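Centrosomal protein 120 (Oreochromis niloticus, PDB 6EWH) is a centriole and basal-body protein probably required for cilium formation, represented here by an engineered variant of its second C2 domain. Local coordinates at residues G22-C27 against R92-K97; V32-V37 against P86-V91; T144-F149 against G173-L178. The protein carries 1 engineered substitution. All coordinates share one frame; numbering follows the deposited sequence.

Contact 1 (G22-C27 against R92-K97); sequences GPADLC and RIRSSK
Arg94 NH1 is held by two acceptors, the backbone oxygen of Ala24 and the side-chain OE1 of Gln20. The bond to Ala24 O is 3.0 Å from NH1 and close to straight at 160°; it uses a lone pair in the carbonyl plane and leaves the edge of the guanidinium near its own plane. CG of Arg94 lies anti to its backbone N (chi1 -172°), and the chain runs extended to NE, a length that lets arginine span from the strand to the turn. Replacing it with an alanine would probably leave Ala24 O and Gln20 OE1 without this shared donor and remove one of the links between the turn and strand 87-95.

The turn is tied by Leu26 N to Pro23 O, 3.1 Å. Gly22 suits its position because its backbone angles would press a CB against the preceding carbonyl oxygen, and a CB would also run into Cys27 SG. Cys27 CB packs 3.5 Å from Ser96 N, a buried N-H with no partner in the model, and SG lies 3.8 Å from Ser96 OG. A small, weakly polar side chain suits this buried place, where it also packs on Ile99. The Ser96 hydroxyl, as the N-cap, accepts from Ile99 N. Gln20 NE2 also donates to Gly22 O and Cys27 O, so one side chain serves both the turn and Arg94.

The contact thus ties the turn between strands 18-21 and 29-41 to strand 87-95, which runs between them; Ser95 OG bonds Val21 O, and Ser95 packs on Leu100 of the following helix 97-105.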
ATOM      1  N   GLY A  22       4.061  17.303 -12.828  1.00 37.76           N
ATOM      2  CA  GLY A  22       3.652  18.522 -13.480  1.00 38.65           C
ATOM      3  C   GLY A  22       4.847  19.393 -13.800  1.00 39.56           C
ATOM      4  O   GLY A  22       5.962  19.152 -13.326  1.00 38.70           O
ATOM      5  N   PRO A  23       4.640  20.424 -14.621  1.00 44.56           N
ATOM      6  CA  PRO A  23       5.759  21.300 -14.994  1.00 46.25           C
ATOM      7  C   PRO A  23       6.369  21.961 -13.767  1.00 43.78           C
ATOM      8  O   PRO A  23       5.661  22.504 -12.912  1.00 43.08           O
ATOM      9  CB  PRO A  23       5.118  22.322 -15.942  1.00 48.29           C
ATOM     10  CG  PRO A  23       3.658  22.278 -15.630  1.00 51.81           C
ATOM     11  CD  PRO A  23       3.360  20.869 -15.193  1.00 42.87           C
ATOM     12  N   ALA A  24       7.702  21.904 -13.684  1.00 42.52           N
ATOM     13  CA  ALA A  24       8.406  22.310 -12.472  1.00 45.41           C
ATOM     14  C   ALA A  24       8.265  23.794 -12.163  1.00 36.78           C
ATOM     15  O   ALA A  24       8.443  24.193 -11.005  1.00 43.24           O
ATOM     16  CB  ALA A  24       9.884  21.915 -12.558  1.00 48.00           C
ATOM     17  N   ASP A  25       7.971  24.629 -13.161  1.00 41.99           N
ATOM     18  CA  ASP A  25       7.833  26.054 -12.888  1.00 41.04           C
ATOM     19  C   ASP A  25       6.456  26.406 -12.341  1.00 42.74           C
ATOM     20  O   ASP A  25       6.305  27.423 -11.654  1.00 42.19           O
ATOM     21  CB  ASP A  25       8.116  26.864 -14.161  1.00 48.15           C
ATOM     22  CG  ASP A  25       7.323  26.370 -15.359  1.00 59.51           C
ATOM     23  OD1 ASP A  25       7.255  25.140 -15.568  1.00 60.42           O
ATOM     24  OD2 ASP A  25       6.766  27.212 -16.097  1.00 66.24           O
ATOM     25  N   LEU A  26       5.445  25.588 -12.634  1.00 43.43           N
ATOM     26  CA  LEU A  26       4.078  25.875 -12.225  1.00 39.61           C
ATOM     27  C   LEU A  26       3.633  25.068 -11.019  1.00 35.79           C
ATOM     28  O   LEU A  26       2.649  25.444 -10.373  1.00 42.52           O
ATOM     29  CB  LEU A  26       3.109  25.573 -13.377  1.00 38.27           C
ATOM     30  CG  LEU A  26       3.337  26.390 -14.645  1.00 42.85           C
ATOM     31  CD1 LEU A  26       2.344  25.977 -15.715  1.00 45.87           C
ATOM     32  CD2 LEU A  26       3.218  27.874 -14.328  1.00 43.70           C
ATOM     33  N   CYS A  27       4.338  23.985 -10.707  1.00 35.49           N
ATOM     34  CA  CYS A  27       3.921  22.999  -9.711  1.00 31.51           C
ATOM     35  C   CYS A  27       5.074  22.862  -8.719  1.00 34.21           C
ATOM     36  O   CYS A  27       5.971  22.030  -8.889  1.00 35.91           O
ATOM     37  CB  CYS A  27       3.587  21.687 -10.421  1.00 33.47           C
ATOM     38  SG  CYS A  27       2.257  21.833 -11.659  1.00 38.75           S
ATOM     39  N   ARG A  92       8.076  11.911  -1.171  1.00 23.04           N
ATOM     40  CA  ARG A  92       7.849  13.340  -1.298  1.00 24.38           C
ATOM     41  C   ARG A  92       7.570  13.688  -2.752  1.00 24.48           C
ATOM     42  O   ARG A  92       8.229  13.178  -3.666  1.00 26.50           O
ATOM     43  CB  ARG A  92       9.065  14.131  -0.807  1.00 25.06           C
ATOM     44  CG  ARG A  92       9.332  13.967   0.676  1.00 29.36           C
ATOM     45  CD  ARG A  92      10.631  14.697   1.062  1.00 31.59           C
ATOM     46  NE  ARG A  92      10.427  16.142   1.135  1.00 30.26           N
ATOM     47  CZ  ARG A  92      11.342  17.048   0.810  1.00 31.58           C
ATOM     48  NH1 ARG A  92      12.525  16.665   0.353  1.00 38.45           N
ATOM     49  NH2 ARG A  92      11.060  18.337   0.934  1.00 33.01           N
ATOM     50  N   ILE A  93       6.592  14.565  -2.962  1.00 23.30           N
ATOM     51  CA  ILE A  93       6.158  14.947  -4.300  1.00 24.94           C
ATOM     52  C   ILE A  93       6.145  16.468  -4.380  1.00 26.44           C
ATOM     53  O   ILE A  93       5.589  17.139  -3.501  1.00 26.95           O
ATOM     54  CB  ILE A  93       4.769  14.367  -4.629  1.00 24.11           C
ATOM     55  CG1 ILE A  93       4.798  12.843  -4.603  1.00 24.47           C
ATOM     56  CG2 ILE A  93       4.299  14.845  -6.002  1.00 28.82           C
ATOM     57  CD1 ILE A  93       3.426  12.207  -4.579  1.00 25.57           C
ATOM     58  N   ARG A  94       6.771  17.011  -5.418  1.00 29.62           N
ATOM     59  CA  ARG A  94       6.697  18.437  -5.705  1.00 31.11           C
ATOM     60  C   ARG A  94       5.718  18.608  -6.862  1.00 28.90           C
ATOM     61  O   ARG A  94       5.922  18.038  -7.937  1.00 29.18           O
ATOM     62  CB  ARG A  94       8.085  18.976  -6.051  1.00 31.08           C
ATOM     63  CG  ARG A  94       8.182  20.503  -6.180  1.00 33.53           C
ATOM     64  CD  ARG A  94       9.638  20.904  -6.376  1.00 38.81           C
ATOM     65  NE  ARG A  94       9.823  22.350  -6.477  1.00 38.15           N
ATOM     66  CZ  ARG A  94       9.695  23.047  -7.604  1.00 39.10           C
ATOM     67  NH1 ARG A  94       9.374  22.441  -8.742  1.00 36.81           N
ATOM     68  NH2 ARG A  94       9.892  24.361  -7.592  1.00 40.91           N
ATOM     69  N   SER A  95       4.632  19.334  -6.625  1.00 29.12           N
ATOM     70  CA  SER A  95       3.554  19.410  -7.612  1.00 27.11           C
ATOM     71  C   SER A  95       2.654  20.587  -7.260  1.00 31.80           C
ATOM     72  O   SER A  95       3.027  21.464  -6.475  1.00 30.45           O
ATOM     73  CB  SER A  95       2.765  18.091  -7.643  1.00 27.64           C
ATOM     74  OG  SER A  95       1.890  18.018  -8.764  1.00 29.74           O
ATOM     75  N   SER A  96       1.468  20.627  -7.863  1.00 32.11           N
ATOM     76  CA  SER A  96       0.403  21.491  -7.387  1.00 29.24           C
ATOM     77  C   SER A  96      -0.776  20.624  -6.979  1.00 34.16           C
ATOM     78  O   SER A  96      -0.909  19.478  -7.421  1.00 35.23           O
ATOM     79  CB  SER A  96      -0.033  22.506  -8.454  1.00 32.33           C
ATOM     80  OG  SER A  96      -0.858  21.891  -9.432  1.00 35.72           O
ATOM     81  N   LYS A  97      -1.628  21.190  -6.122  1.00 30.14           N
ATOM     82  CA  LYS A  97      -2.827  20.494  -5.668  1.00 30.78           C
ATOM     83  C   LYS A  97      -3.575  19.868  -6.835  1.00 30.81           C
ATOM     84  O   LYS A  97      -3.849  18.662  -6.846  1.00 30.02           O
ATOM     85  CB  LYS A  97      -3.748  21.489  -4.963  1.00 35.98           C
ATOM     86  CG  LYS A  97      -3.789  21.399  -3.476  1.00 40.18           C
ATOM     87  CD  LYS A  97      -5.106  21.955  -2.951  1.00 33.79           C
ATOM     88  CE  LYS A  97      -5.450  23.280  -3.593  1.00 35.67           C
ATOM     89  NZ  LYS A  97      -6.313  24.098  -2.702  1.00 37.04           N
TER

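Contact 2 (V32-V37 against P86-V91)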
ATOM      1  N   VAL A  32       3.361  14.890   0.650  1.00 22.46           N
ATOM      2  CA  VAL A  32       3.798  13.571   1.101  1.00 21.31           C
ATOM      3  C   VAL A  32       2.678  12.575   0.812  1.00 21.90           C
ATOM      4  O   VAL A  32       1.525  12.800   1.200  1.00 22.73           O
ATOM      5  CB  VAL A  32       4.166  13.563   2.598  1.00 22.85           C
ATOM      6  CG1 VAL A  32       4.640  12.173   3.016  1.00 24.24           C
ATOM      7  CG2 VAL A  32       5.245  14.600   2.871  1.00 25.42           C
ATOM      8  N   LEU A  33       3.019  11.491   0.124  1.00 22.09           N
ATOM      9  CA  LEU A  33       2.106  10.382  -0.136  1.00 22.07           C
ATOM     10  C   LEU A  33       2.623   9.179   0.645  1.00 20.33           C
ATOM     11  O   LEU A  33       3.790   8.796   0.493  1.00 20.69           O
ATOM     12  CB  LEU A  33       2.097  10.084  -1.627  1.00 21.38           C
ATOM     13  CG  LEU A  33       1.270   8.870  -2.040  1.00 21.79           C
ATOM     14  CD1 LEU A  33      -0.223   9.091  -1.757  1.00 23.83           C
ATOM     15  CD2 LEU A  33       1.476   8.609  -3.531  1.00 24.51           C
ATOM     16  N   SER A  34       1.774   8.589   1.492  1.00 20.31           N
ATOM     17  CA  SER A  34       2.237   7.547   2.394  0.82 20.28           C
ATOM     18  C   SER A  34       1.300   6.352   2.383  1.00 20.88           C
ATOM     19  O   SER A  34       0.091   6.468   2.145  1.00 22.29           O
ATOM     20  CB  SER A  34       2.377   8.040   3.841  0.82 22.57           C
ATOM     21  OG  SER A  34       1.130   8.435   4.362  0.82 22.74           O
ATOM     22  N   VAL A  35       1.893   5.189   2.640  1.00 19.69           N
ATOM     23  CA  VAL A  35       1.176   3.920   2.749  1.00 20.51           C
ATOM     24  C   VAL A  35       1.562   3.302   4.084  1.00 20.26           C
ATOM     25  O   VAL A  35       2.754   3.174   4.389  1.00 21.18           O
ATOM     26  CB  VAL A  35       1.568   2.964   1.614  1.00 19.70           C
ATOM     27  CG1 VAL A  35       0.831   1.620   1.772  1.00 21.55           C
ATOM     28  CG2 VAL A  35       1.259   3.583   0.265  1.00 21.77           C
ATOM     29  N   THR A  36       0.566   2.918   4.878  1.00 20.79           N
ATOM     30  CA  THR A  36       0.809   2.283   6.170  1.00 20.64           C
ATOM     31  C   THR A  36       0.133   0.922   6.172  1.00 21.73           C
ATOM     32  O   THR A  36      -1.072   0.817   5.904  1.00 23.72           O
ATOM     33  CB  THR A  36       0.264   3.124   7.325  1.00 22.25           C
ATOM     34  OG1 THR A  36       0.848   4.420   7.299  1.00 23.76           O
ATOM     35  CG2 THR A  36       0.573   2.434   8.668  1.00 24.77           C
ATOM     36  N   VAL A  37       0.911  -0.112   6.456  1.00 20.51           N
ATOM     37  CA  VAL A  37       0.371  -1.445   6.709  0.61 21.04           C
ATOM     38  C   VAL A  37       0.244  -1.606   8.218  1.00 22.53           C
ATOM     39  O   VAL A  37       1.238  -1.551   8.954  1.00 23.01           O
ATOM     40  CB  VAL A  37       1.210  -2.553   6.050  0.61 22.14           C
ATOM     41  CG1 VAL A  37       1.194  -2.383   4.529  0.61 25.51           C
ATOM     42  CG2 VAL A  37       2.655  -2.594   6.579  0.61 23.91           C
ATOM     43  N   PRO A  86       2.934  -1.718  12.955  1.00 21.83           N
ATOM     44  CA  PRO A  86       2.455  -0.845  11.879  1.00 23.88           C
ATOM     45  C   PRO A  86       3.641  -0.114  11.269  1.00 22.42           C
ATOM     46  O   PRO A  86       4.537   0.351  11.978  1.00 23.00           O
ATOM     47  CB  PRO A  86       1.504   0.127  12.593  1.00 25.57           C
ATOM     48  CG  PRO A  86       1.213  -0.503  13.932  1.00 31.56           C
ATOM     49  CD  PRO A  86       2.423  -1.310  14.279  1.00 26.70           C
ATOM     50  N   GLU A  87       3.659  -0.041   9.944  1.00 21.72           N
ATOM     51  CA  GLU A  87       4.842   0.441   9.251  1.00 23.39           C
ATOM     52  C   GLU A  87       4.439   1.289   8.056  1.00 19.72           C
ATOM     53  O   GLU A  87       3.631   0.861   7.221  1.00 21.60           O
ATOM     54  CB  GLU A  87       5.704  -0.738   8.785  1.00 24.13           C
ATOM     55  CG  GLU A  87       6.949  -0.276   8.053  1.00 24.97           C
ATOM     56  CD  GLU A  87       7.895  -1.401   7.731  1.00 25.33           C
ATOM     57  OE1 GLU A  87       7.643  -2.547   8.168  1.00 23.56           O
ATOM     58  OE2 GLU A  87       8.902  -1.131   7.032  1.00 30.34           O
ATOM     59  N   ARG A  88       5.003   2.496   7.981  1.00 21.42           N
ATOM     60  CA  ARG A  88       4.672   3.468   6.952  1.00 19.86           C
ATOM     61  C   ARG A  88       5.851   3.630   6.007  1.00 19.50           C
ATOM     62  O   ARG A  88       7.009   3.649   6.442  1.00 23.67           O
ATOM     63  CB  ARG A  88       4.374   4.828   7.600  1.00 20.55           C
ATOM     64  CG  ARG A  88       3.949   5.904   6.597  1.00 20.47           C
ATOM     65  CD  ARG A  88       3.682   7.221   7.286  1.00 26.66           C
ATOM     66  NE  ARG A  88       2.619   7.106   8.267  1.00 32.35           N
ATOM     67  CZ  ARG A  88       2.767   7.376   9.561  1.00 35.20           C
ATOM     68  NH1 ARG A  88       1.737   7.219  10.377  1.00 32.29           N
ATOM     69  NH2 ARG A  88       3.932   7.797  10.032  1.00 32.46           N
ATOM     70  N   ALA A  89       5.554   3.798   4.718  1.00 19.57           N
ATOM     71  CA  ALA A  89       6.527   4.242   3.735  1.00 19.18           C
ATOM     72  C   ALA A  89       5.945   5.469   3.070  1.00 20.64           C
ATOM     73  O   ALA A  89       4.744   5.509   2.782  1.00 21.25           O
ATOM     74  CB  ALA A  89       6.810   3.180   2.662  1.00 24.20           C
ATOM     75  N   SER A  90       6.773   6.489   2.850  1.00 21.53           N
ATOM     76  CA  SER A  90       6.319   7.772   2.321  0.52 22.79           C
ATOM     77  C   SER A  90       7.252   8.239   1.213  1.00 22.96           C
ATOM     78  O   SER A  90       8.458   8.016   1.290  1.00 23.76           O
ATOM     79  CB  SER A  90       6.363   8.852   3.417  0.52 23.26           C
ATOM     80  OG  SER A  90       5.628   8.485   4.574  0.52 25.36           O
ATOM     81  N   VAL A  91       6.693   8.927   0.219  1.00 22.15           N
ATOM     82  CA  VAL A  91       7.474   9.605  -0.808  1.00 22.79           C
ATOM     83  C   VAL A  91       7.105  11.078  -0.812  1.00 23.66           C
ATOM     84  O   VAL A  91       5.972  11.463  -0.511  1.00 23.45           O
ATOM     85  CB  VAL A  91       7.268   8.985  -2.211  1.00 25.38           C
ATOM     86  CG1 VAL A  91       7.850   7.575  -2.251  1.00 26.41           C
ATOM     87  CG2 VAL A  91       5.778   8.981  -2.597  1.00 24.60           C
TER
HETATM   88  O   HOH W   1      -0.127   5.833   9.409  1.00 44.66           O
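Val35 and Ala89 form a hydrogen-bonded antiparallel pair, with Val35 N to Ala89 O and Ala89 N to Val35 O both 2.9 Å. Leu33 with Val91 and Val37 with Glu87 repeat the pattern, so six backbone bonds join strands that run at 163° to one another. Between them, Ser34 with Ser90 and Thr36 with Arg88 are non-hydrogen-bonded pairs, where CA-H groups approach carbonyl oxygens, as Arg88 CA does Val35 O at 3.2 Å.

On the face of Thr36 and Arg88 the two side chains cross obliquely. Arg88 CG rests 3.5 Å from Thr36 OG1, and a bend at chi3 (-60°) sets NE 3.4 Å from the same oxygen. A water lies 2.7 Å from Thr36 OG1, at the edge of the guanidinium, and accepts from Arg88 NH1, although that second bond is so short that its detail is doubtful. A polar pair suits this end of the face, where Arg88 is exposed.

The other face is largely apolar. Leu33 CB meets Val91 CG2 at 4.0 Å, and Ala89 is small enough to lie beside Tyr64 and Ile71. Glu87 is the exception: its extended chain leads away from Val37, and OE1 accepts from Glu74 N.

Strand 29-41 is flanked by strands 87-95 and 171-180. Val35 packs on Val174 and Val176 within the sheet and on Tyr64 and Leu66 of strand 60-66, joining the two sheets of the C2 sandwich.

Contact 3 (T144-F149 against G173-L178). Engineered in segment 144-149: Ser147 (natural residue Gly).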
ATOM      1  N   THR A 144      -7.097  10.750   3.890  1.00 28.50           N
ATOM      2  CA  THR A 144      -6.714   9.368   4.163  1.00 26.06           C
ATOM      3  C   THR A 144      -7.834   8.415   3.778  1.00 27.93           C
ATOM      4  O   THR A 144      -9.009   8.663   4.078  1.00 31.52           O
ATOM      5  CB  THR A 144      -6.399   9.157   5.655  1.00 29.12           C
ATOM      6  OG1 THR A 144      -5.281   9.964   6.023  1.00 30.69           O
ATOM      7  CG2 THR A 144      -6.066   7.691   5.940  1.00 29.63           C
ATOM      8  N   VAL A 145      -7.459   7.320   3.124  1.00 25.15           N
ATOM      9  CA  VAL A 145      -8.338   6.172   2.932  1.00 26.92           C
ATOM     10  C   VAL A 145      -7.781   5.057   3.797  1.00 27.04           C
ATOM     11  O   VAL A 145      -6.624   4.659   3.632  1.00 26.69           O
ATOM     12  CB  VAL A 145      -8.398   5.731   1.465  1.00 30.32           C
ATOM     13  CG1 VAL A 145      -9.249   4.477   1.343  1.00 36.79           C
ATOM     14  CG2 VAL A 145      -8.982   6.835   0.619  1.00 32.64           C
ATOM     15  N   GLU A 146      -8.592   4.562   4.723  1.00 29.00           N
ATOM     16  CA  GLU A 146      -8.169   3.510   5.630  1.00 27.24           C
ATOM     17  C   GLU A 146      -9.211   2.410   5.545  1.00 29.37           C
ATOM     18  O   GLU A 146     -10.409   2.689   5.644  1.00 36.14           O
ATOM     19  CB  GLU A 146      -8.112   4.057   7.054  1.00 34.75           C
ATOM     20  CG  GLU A 146      -7.435   3.147   8.048  1.00 46.43           C
ATOM     21  CD  GLU A 146      -7.099   3.868   9.339  1.00 57.97           C
ATOM     22  OE1 GLU A 146      -7.757   4.888   9.643  1.00 62.98           O
ATOM     23  OE2 GLU A 146      -6.170   3.419  10.042  1.00 61.63           O
ATOM     24  N   SER A 147      -8.773   1.178   5.324  1.00 25.76           N
ATOM     25  CA  SER A 147      -9.740   0.098   5.214  1.00 29.18           C
ATOM     26  C   SER A 147      -9.061  -1.230   5.498  1.00 28.30           C
ATOM     27  O   SER A 147      -7.834  -1.331   5.582  1.00 26.23           O
ATOM     28  CB  SER A 147     -10.408   0.089   3.834  1.00 37.16           C
ATOM     29  OG  SER A 147     -11.559  -0.737   3.841  1.00 49.02           O
ATOM     30  N   ALA A 148      -9.890  -2.254   5.635  1.00 29.74           N
ATOM     31  CA  ALA A 148      -9.438  -3.632   5.735  1.00 28.12           C
ATOM     32  C   ALA A 148      -9.583  -4.233   4.343  1.00 32.02           C
ATOM     33  O   ALA A 148     -10.701  -4.419   3.847  1.00 37.49           O
ATOM     34  CB  ALA A 148     -10.291  -4.379   6.758  1.00 30.00           C
ATOM     35  N   PHE A 149      -8.459  -4.515   3.707  1.00 26.81           N
ATOM     36  CA  PHE A 149      -8.438  -4.999   2.339  1.00 26.60           C
ATOM     37  C   PHE A 149      -8.232  -6.509   2.321  1.00 27.85           C
ATOM     38  O   PHE A 149      -7.492  -7.055   3.144  1.00 29.02           O
ATOM     39  CB  PHE A 149      -7.311  -4.290   1.589  1.00 28.63           C
ATOM     40  CG  PHE A 149      -7.562  -2.818   1.381  1.00 27.82           C
ATOM     41  CD1 PHE A 149      -8.294  -2.380   0.291  1.00 32.59           C
ATOM     42  CD2 PHE A 149      -7.082  -1.873   2.280  1.00 27.75           C
ATOM     43  CE1 PHE A 149      -8.533  -1.026   0.086  1.00 31.45           C
ATOM     44  CE2 PHE A 149      -7.323  -0.513   2.083  1.00 31.56           C
ATOM     45  CZ  PHE A 149      -8.048  -0.090   0.990  1.00 32.94           C
ATOM     46  N   GLY A 173      -4.992  -4.472   7.048  1.00 22.29           N
ATOM     47  CA  GLY A 173      -5.362  -3.092   7.302  1.00 25.82           C
ATOM     48  C   GLY A 173      -4.360  -2.135   6.677  1.00 23.95           C
ATOM     49  O   GLY A 173      -3.165  -2.224   6.968  1.00 23.56           O
ATOM     50  N   VAL A 174      -4.819  -1.266   5.777  1.00 21.21           N
ATOM     51  CA  VAL A 174      -3.948  -0.315   5.082  1.00 22.75           C
ATOM     52  C   VAL A 174      -4.538   1.082   5.190  1.00 22.42           C
ATOM     53  O   VAL A 174      -5.748   1.269   5.043  1.00 24.46           O
ATOM     54  CB  VAL A 174      -3.781  -0.691   3.600  1.00 23.94           C
ATOM     55  CG1 VAL A 174      -2.807   0.256   2.900  1.00 25.75           C
ATOM     56  CG2 VAL A 174      -3.324  -2.132   3.446  1.00 24.66           C
ATOM     57  N   ALA A 175      -3.672   2.072   5.389  1.00 22.11           N
ATOM     58  CA  ALA A 175      -4.060   3.468   5.279  1.00 23.64           C
ATOM     59  C   ALA A 175      -3.168   4.129   4.244  1.00 21.70           C
ATOM     60  O   ALA A 175      -1.940   4.022   4.322  1.00 23.44           O
ATOM     61  CB  ALA A 175      -3.893   4.187   6.620  1.00 25.82           C
ATOM     62  N   VAL A 176      -3.775   4.798   3.274  1.00 22.44           N
ATOM     63  CA  VAL A 176      -3.047   5.613   2.307  0.60 21.83           C
ATOM     64  C   VAL A 176      -3.423   7.065   2.550  1.00 22.23           C
ATOM     65  O   VAL A 176      -4.606   7.389   2.696  1.00 23.66           O
ATOM     66  CB  VAL A 176      -3.335   5.192   0.853  0.60 24.57           C
ATOM     67  CG1 VAL A 176      -2.825   3.778   0.602  0.60 25.23           C
ATOM     68  CG2 VAL A 176      -4.826   5.303   0.531  0.60 23.65           C
ATOM     69  N   THR A 177      -2.415   7.941   2.608  1.00 22.28           N
ATOM     70  CA  THR A 177      -2.642   9.335   2.975  1.00 23.52           C
ATOM     71  C   THR A 177      -1.910  10.267   2.019  1.00 22.98           C
ATOM     72  O   THR A 177      -0.793   9.981   1.586  1.00 22.70           O
ATOM     73  CB  THR A 177      -2.147   9.575   4.420  1.00 23.93           C
ATOM     74  OG1 THR A 177      -2.987   8.862   5.334  1.00 25.15           O
ATOM     75  CG2 THR A 177      -2.173  11.064   4.797  1.00 26.75           C
ATOM     76  N   LEU A 178      -2.559  11.375   1.674  1.00 22.43           N
ATOM     77  CA  LEU A 178      -1.924  12.457   0.933  1.00 23.04           C
ATOM     78  C   LEU A 178      -2.048  13.732   1.754  1.00 23.71           C
ATOM     79  O   LEU A 178      -3.122  14.029   2.279  1.00 24.90           O
ATOM     80  CB  LEU A 178      -2.610  12.637  -0.420  1.00 23.76           C
ATOM     81  CG  LEU A 178      -2.075  13.779  -1.288  1.00 24.27           C
ATOM     82  CD1 LEU A 178      -0.643  13.503  -1.751  1.00 24.55           C
ATOM     83  CD2 LEU A 178      -2.978  14.042  -2.472  1.00 26.84           C
TER
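Residues 144-149 and 173-178 run antiparallel at 175°, their axes 4.7 Å apart at closest. Val145 with Val176 and Ser147 with Val174 are the hydrogen-bonded pairs; Val145 N to Val176 O and Val176 N to Val145 O are each 2.9 Å.

Thr144 and Thr177 are joined by a hydrogen bond between their OG1 atoms, 2.6 Å. In both, OG1 stands anti to the carbonyl carbon (chi1 -63° in Thr144), which brings the hydroxyls together. Threonine suits a strand face by combining a branched CB with a hydroxyl. The aliphatic CG of Glu146 touches Ala175 CB at 4.0 Å.

On the opposite face Val145 CB packs 3.7 Å from Val176 CG2. Phe149 crosses Val174 at about a right angle, its CD2 3.7 Å from Val174 CB, while Val174 O lies at the ring edge, 3.8 Å from CE2. Ser147, an engineered replacement for glycine, adds a polar hydroxyl to this largely apolar side.

This is the antiparallel edge ladder of a C2 beta-sandwich: strand 143-150 is outermost, and strand 171-180 pairs with strand 29-41 on its other flank. The valine and phenylalanine face turns to the other sheet, Phe149 and Val176 meeting Val126 of strand 119-126, and Val145 and Val176 meeting Leu131 of helix 128-133.

All three contacts reach one mixed sheet of the C2 domain, in which strands 18-21, 87-95, 29-41, 171-180 and 143-150 follow side by side. Contacts 1 and 2 share strand 87-95, their centres about 20 Å apart, and meet where Ile93 packs on Leu33. Contact 2 falls within the chain span that contact 1 brackets; contact 3 follows both in sequence. Contacts 2 and 3 are closer, about 10 Å between centres, and probable backbone hydrogen bonds from Ser34 to Thr177 and Thr36 to Ala175 join them. Contacts 1 and 3, about 24 Å apart, do not touch. Contacts 2 and 3 thus join distant parts of the sequence into a single sheet, with contact 1 tying a loop to it.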